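SGNH hydrolase-type esterase domain-containing protein (Slackia heliotrinireducens DSM 20476, PDB 4S1P) is a putative SGNH-type hydrolase of the GDSL-like lipase/acylhydrolase family that probably cleaves ester bonds in a substrate not yet identified. Local coordinates at residues C113-L116 / V117-G120; L119-H123 / D124-L128. All coordinates share one frame; numbering follows the deposited sequence. Where two conformers were deposited one is given.

Contact 1: C113-L116 / V117-G120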
loop_
_atom_site.group_PDB
_atom_site.type_symbol
_atom_site.label_atom_id
_atom_site.label_comp_id
_atom_site.label_asym_id
_atom_site.label_seq_id
_atom_site.Cartn_x
_atom_site.Cartn_y
_atom_site.Cartn_z
ATOM N N CYS A 113 11.886 -12.097 12.947
ATOM C CA CYS A 113 12.151 -12.654 11.613
ATOM C C CYS A 113 13.485 -12.135 11.081
ATOM O O CYS A 113 13.956 -11.065 11.471
ATOM C CB CYS A 113 11.005 -12.407 10.634
ATOM S SG CYS A 113 10.882 -10.732 9.997
ATOM N N ALA A 114 14.091 -12.900 10.178
ATOM C CA ALA A 114 15.390 -12.551 9.632
ATOM C C ALA A 114 15.462 -11.197 8.968
ATOM O O ALA A 114 16.436 -10.462 9.135
ATOM C CB ALA A 114 15.836 -13.626 8.666
ATOM N N LYS A 115 14.398 -10.814 8.249
ATOM C CA LYS A 115 14.441 -9.566 7.538
ATOM C C LYS A 115 14.442 -8.391 8.517
ATOM O O LYS A 115 15.057 -7.355 8.265
ATOM C CB LYS A 115 13.332 -9.518 6.467
ATOM C CG LYS A 115 13.668 -10.435 5.274
ATOM C CD LYS A 115 12.504 -10.705 4.337
ATOM C CE LYS A 115 12.917 -11.657 3.231
ATOM N NZ LYS A 115 11.822 -11.817 2.224
ATOM N N LEU A 116 13.799 -8.571 9.665
ATOM C CA LEU A 116 13.805 -7.528 10.660
ATOM C C LEU A 116 15.178 -7.492 11.379
ATOM O O LEU A 116 15.725 -6.413 11.657
ATOM C CB LEU A 116 12.654 -7.783 11.643
ATOM C CG LEU A 116 12.468 -6.730 12.714
ATOM C CD1 LEU A 116 12.388 -5.320 12.187
ATOM C CD2 LEU A 116 11.243 -7.070 13.536
ATOM N N VAL A 117 15.739 -8.664 11.677
ATOM C CA VAL A 117 17.079 -8.721 12.249
ATOM C C VAL A 117 18.075 -7.956 11.390
ATOM O O VAL A 117 18.898 -7.166 11.931
ATOM C CB VAL A 117 17.547 -10.179 12.430
ATOM C CG1 VAL A 117 19.031 -10.251 12.835
ATOM C CG2 VAL A 117 16.641 -10.892 13.416
ATOM N N LYS A 118 18.012 -8.194 10.074
ATOM C CA LYS A 118 18.927 -7.565 9.129
ATOM C C LYS A 118 18.818 -6.036 9.129
ATOM O O LYS A 118 19.812 -5.339 8.901
ATOM C CB LYS A 118 18.692 -8.131 7.728
ATOM C CG LYS A 118 19.203 -9.561 7.555
ATOM C CD LYS A 118 18.966 -10.107 6.145
ATOM C CE LYS A 118 17.828 -11.125 6.098
ATOM N NZ LYS A 118 17.414 -11.492 4.716
ATOM N N LEU A 119 17.622 -5.523 9.366
ATOM C CA LEU A 119 17.395 -4.064 9.398
ATOM C C LEU A 119 17.988 -3.381 10.617
ATOM O O LEU A 119 18.130 -2.150 10.619
ATOM C CB LEU A 119 15.901 -3.718 9.362
ATOM C CG LEU A 119 15.177 -3.948 8.056
ATOM C CD1 LEU A 119 13.695 -3.679 8.263
ATOM C CD2 LEU A 119 15.745 -3.060 6.954
ATOM N N GLY A 120 18.288 -4.146 11.676
ATOM C CA GLY A 120 18.848 -3.522 12.884
ATOM C C GLY A 120 17.866 -2.573 13.539
ATOM O O GLY A 120 18.206 -1.485 14.004
#
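A short surface helix, 114-119, is capped at both ends here, and its two turns are tied by Val117 N donating to Cys113 O at 3.0 Å (N-H...O 168°) and Lys118 N to Ala114 O at 2.9 Å. At the N-cap, Cys113 SG accepts a weak capping bond from Leu116 N (3.6 Å). The other end is a Schellman motif: Gly120 has positive phi (65°), and its N donates to Val117 O at 3.1 Å and only weakly to Leu116 O. The last turn is slack just before it, since Leu119 N bonds weakly to both Lys115 O and Leu116 O. Lys115 and Lys118, each in one of two conformers, run side by side in the same direction. In that conformer Lys118 bends at its third torsion (-106°), which curls its chain over the first turn, with CE resting 3.4 Å from Ala114 O. Lys115 stays extended, and its NZ forms a salt bridge with Asp164, which with His167 may belong to a Ser-His-Asp triad of the kind SGNH hydrolases use; an unidentified ligand is bound nearby. On the inward side, CD1 of Leu116 lies at loose apolar distance, 4.4 Å, from CD1 of Leu119, while Leu116 also packs on His123 and Met126 of the following helix.

Contact 2: L119-H123 / D124-L128; sequences LGMSH and DDMSL
Ser122 OG sits between its own backbone N and carbonyl carbon (chi1 75°), which brings it over the N-terminal end of helix 123-141, where it accepts from Asp125 N at 2.9 Å. Ser122 is thus the N-cap, and Met126 N to Ser122 O (2.9 Å) is the first regular helical bond. Ser127 OG, anti to its own carbonyl carbon (chi1 -69°), folds back to His123 O at 2.8 Å. That oxygen also accepts from Ser127 N, the two donors arriving from opposite faces of the carbonyl plane, the hydroxyl 41° out of it. The same OG lies over one face of the His123 imidazole, offset toward the rim, 3.3 Å from CE1. An alanine at His123 would remove the imidazole, would probably leave the Ser127 hydroxyl without the ring face it lies over, and is likely to open a gap beside Leu116. In one of its two conformers the selenomethionine Met121 crosses Met126 nearly at right angles, its SE 3.9 Å from Met126 CB. A water accepts from Ser122 N and donates to Asp125 OD2, while Asp125 OD1 pairs with Arg129. The turn thus joins helix 114-119 to helix 123-141, with Met121 reaching helix 75-78 and Met126 packing on Tyr109.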
loop_
_atom_site.group_PDB
_atom_site.type_symbol
_atom_site.label_atom_id
_atom_site.label_comp_id
_atom_site.label_asym_id
_atom_site.label_seq_id
_atom_site.Cartn_x
_atom_site.Cartn_y
_atom_site.Cartn_z
ATOM N N LEU A 119 17.622 -5.523 9.366
ATOM C CA LEU A 119 17.395 -4.064 9.398
ATOM C C LEU A 119 17.988 -3.381 10.617
ATOM O O LEU A 119 18.130 -2.150 10.619
ATOM C CB LEU A 119 15.901 -3.718 9.362
ATOM C CG LEU A 119 15.177 -3.948 8.056
ATOM C CD1 LEU A 119 13.695 -3.679 8.263
ATOM C CD2 LEU A 119 15.745 -3.060 6.954
ATOM N N GLY A 120 18.288 -4.146 11.676
ATOM C CA GLY A 120 18.848 -3.522 12.884
ATOM C C GLY A 120 17.866 -2.573 13.539
ATOM O O GLY A 120 18.206 -1.485 14.004
HETATM N N MSE A 121 16.615 -2.997 13.525
HETATM C CA MSE A 121 15.539 -2.235 14.096
HETATM C C MSE A 121 14.726 -3.137 14.982
HETATM O O MSE A 121 14.434 -4.294 14.624
HETATM C CB MSE A 121 14.670 -1.780 12.919
HETATM C CG MSE A 121 13.732 -0.679 13.340
HETATM SE SE MSE A 121 12.875 0.148 11.767
HETATM C CE MSE A 121 14.304 1.320 11.145
ATOM N N SER A 122 14.348 -2.648 16.169
ATOM C CA SER A 122 13.470 -3.464 17.006
ATOM C C SER A 122 12.056 -3.529 16.444
ATOM O O SER A 122 11.652 -2.676 15.638
ATOM C CB SER A 122 13.430 -2.925 18.442
ATOM O OG SER A 122 12.653 -1.747 18.513
ATOM N N HIS A 123 11.316 -4.563 16.841
ATOM C CA HIS A 123 9.943 -4.701 16.414
ATOM C C HIS A 123 9.100 -3.493 16.878
ATOM O O HIS A 123 8.293 -2.950 16.130
ATOM C CB HIS A 123 9.341 -6.007 16.911
ATOM C CG HIS A 123 7.960 -6.219 16.422
ATOM N ND1 HIS A 123 6.833 -5.916 17.153
ATOM C CD2 HIS A 123 7.532 -6.632 15.213
ATOM C CE1 HIS A 123 5.764 -6.151 16.406
ATOM N NE2 HIS A 123 6.172 -6.627 15.245
ATOM N N ASP A 124 9.302 -3.061 18.120
ATOM C CA ASP A 124 8.582 -1.871 18.625
ATOM C C ASP A 124 8.930 -0.624 17.811
ATOM O O ASP A 124 8.049 0.175 17.471
ATOM C CB ASP A 124 8.861 -1.606 20.103
ATOM C CG ASP A 124 8.006 -2.430 21.043
ATOM O OD1 ASP A 124 7.003 -3.048 20.639
ATOM O OD2 ASP A 124 8.366 -2.436 22.233
ATOM N N ASP A 125 10.218 -0.454 17.483
ATOM C CA ASP A 125 10.654 0.744 16.746
ATOM C C ASP A 125 10.020 0.732 15.357
ATOM O O ASP A 125 9.452 1.734 14.905
ATOM C CB ASP A 125 12.184 0.754 16.659
ATOM C CG ASP A 125 12.790 2.013 16.037
ATOM O OD1 ASP A 125 12.183 3.076 16.065
ATOM O OD2 ASP A 125 13.976 1.955 15.603
HETATM N N MSE A 126 10.040 -0.419 14.694
HETATM C CA MSE A 126 9.438 -0.484 13.360
HETATM C C MSE A 126 7.933 -0.213 13.439
HETATM O O MSE A 126 7.363 0.486 12.599
HETATM C CB MSE A 126 9.697 -1.826 12.678
HETATM C CG MSE A 126 9.160 -1.802 11.249
HETATM SE SE MSE A 126 9.676 -3.394 10.254
HETATM C CE MSE A 126 8.984 -2.797 8.530
ATOM N N SER A 127 7.279 -0.815 14.427
ATOM C CA SER A 127 5.834 -0.671 14.639
ATOM C C SER A 127 5.457 0.808 14.740
ATOM O O SER A 127 4.503 1.265 14.108
ATOM C CB SER A 127 5.402 -1.442 15.903
ATOM O OG SER A 127 5.491 -2.889 15.742
ATOM N N LEU A 128 6.216 1.544 15.542
ATOM C CA LEU A 128 5.891 2.939 15.821
ATOM C C LEU A 128 6.240 3.804 14.629
ATOM O O LEU A 128 5.481 4.696 14.250
ATOM C CB LEU A 128 6.626 3.419 17.071
ATOM C CG LEU A 128 6.268 2.700 18.382
ATOM C CD1 LEU A 128 7.019 3.267 19.570
ATOM C CD2 LEU A 128 4.775 2.747 18.625
HETATM O O HOH W 1 15.502 -0.140 16.824
#

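In the fold
Both contacts lie on the surface, their centres about 9 Å apart, and each has a single buried residue among those that touch: Leu116 in contact 1, Met126 in contact 2. These two meet, CD1 of Leu116 standing 3.8 Å from SE of Met126, so the successive helices 114-119 and 123-141 share an apolar seam. Leu119 and Gly120 belong to both contacts, where one helix ends and the turn to the next begins. Each contact includes an N-cap, but the hydroxyl of Ser122 accepts a well-formed bond (153°) and the thiol of Cys113 a weak one. Polar chemistry diverges too: in contact 1 Lys115 pairs with Asp164, distant in sequence and part of a possible catalytic triad, whereas the protein bonds of contact 2 stay within the start of its helix, including Asp125 to Arg129.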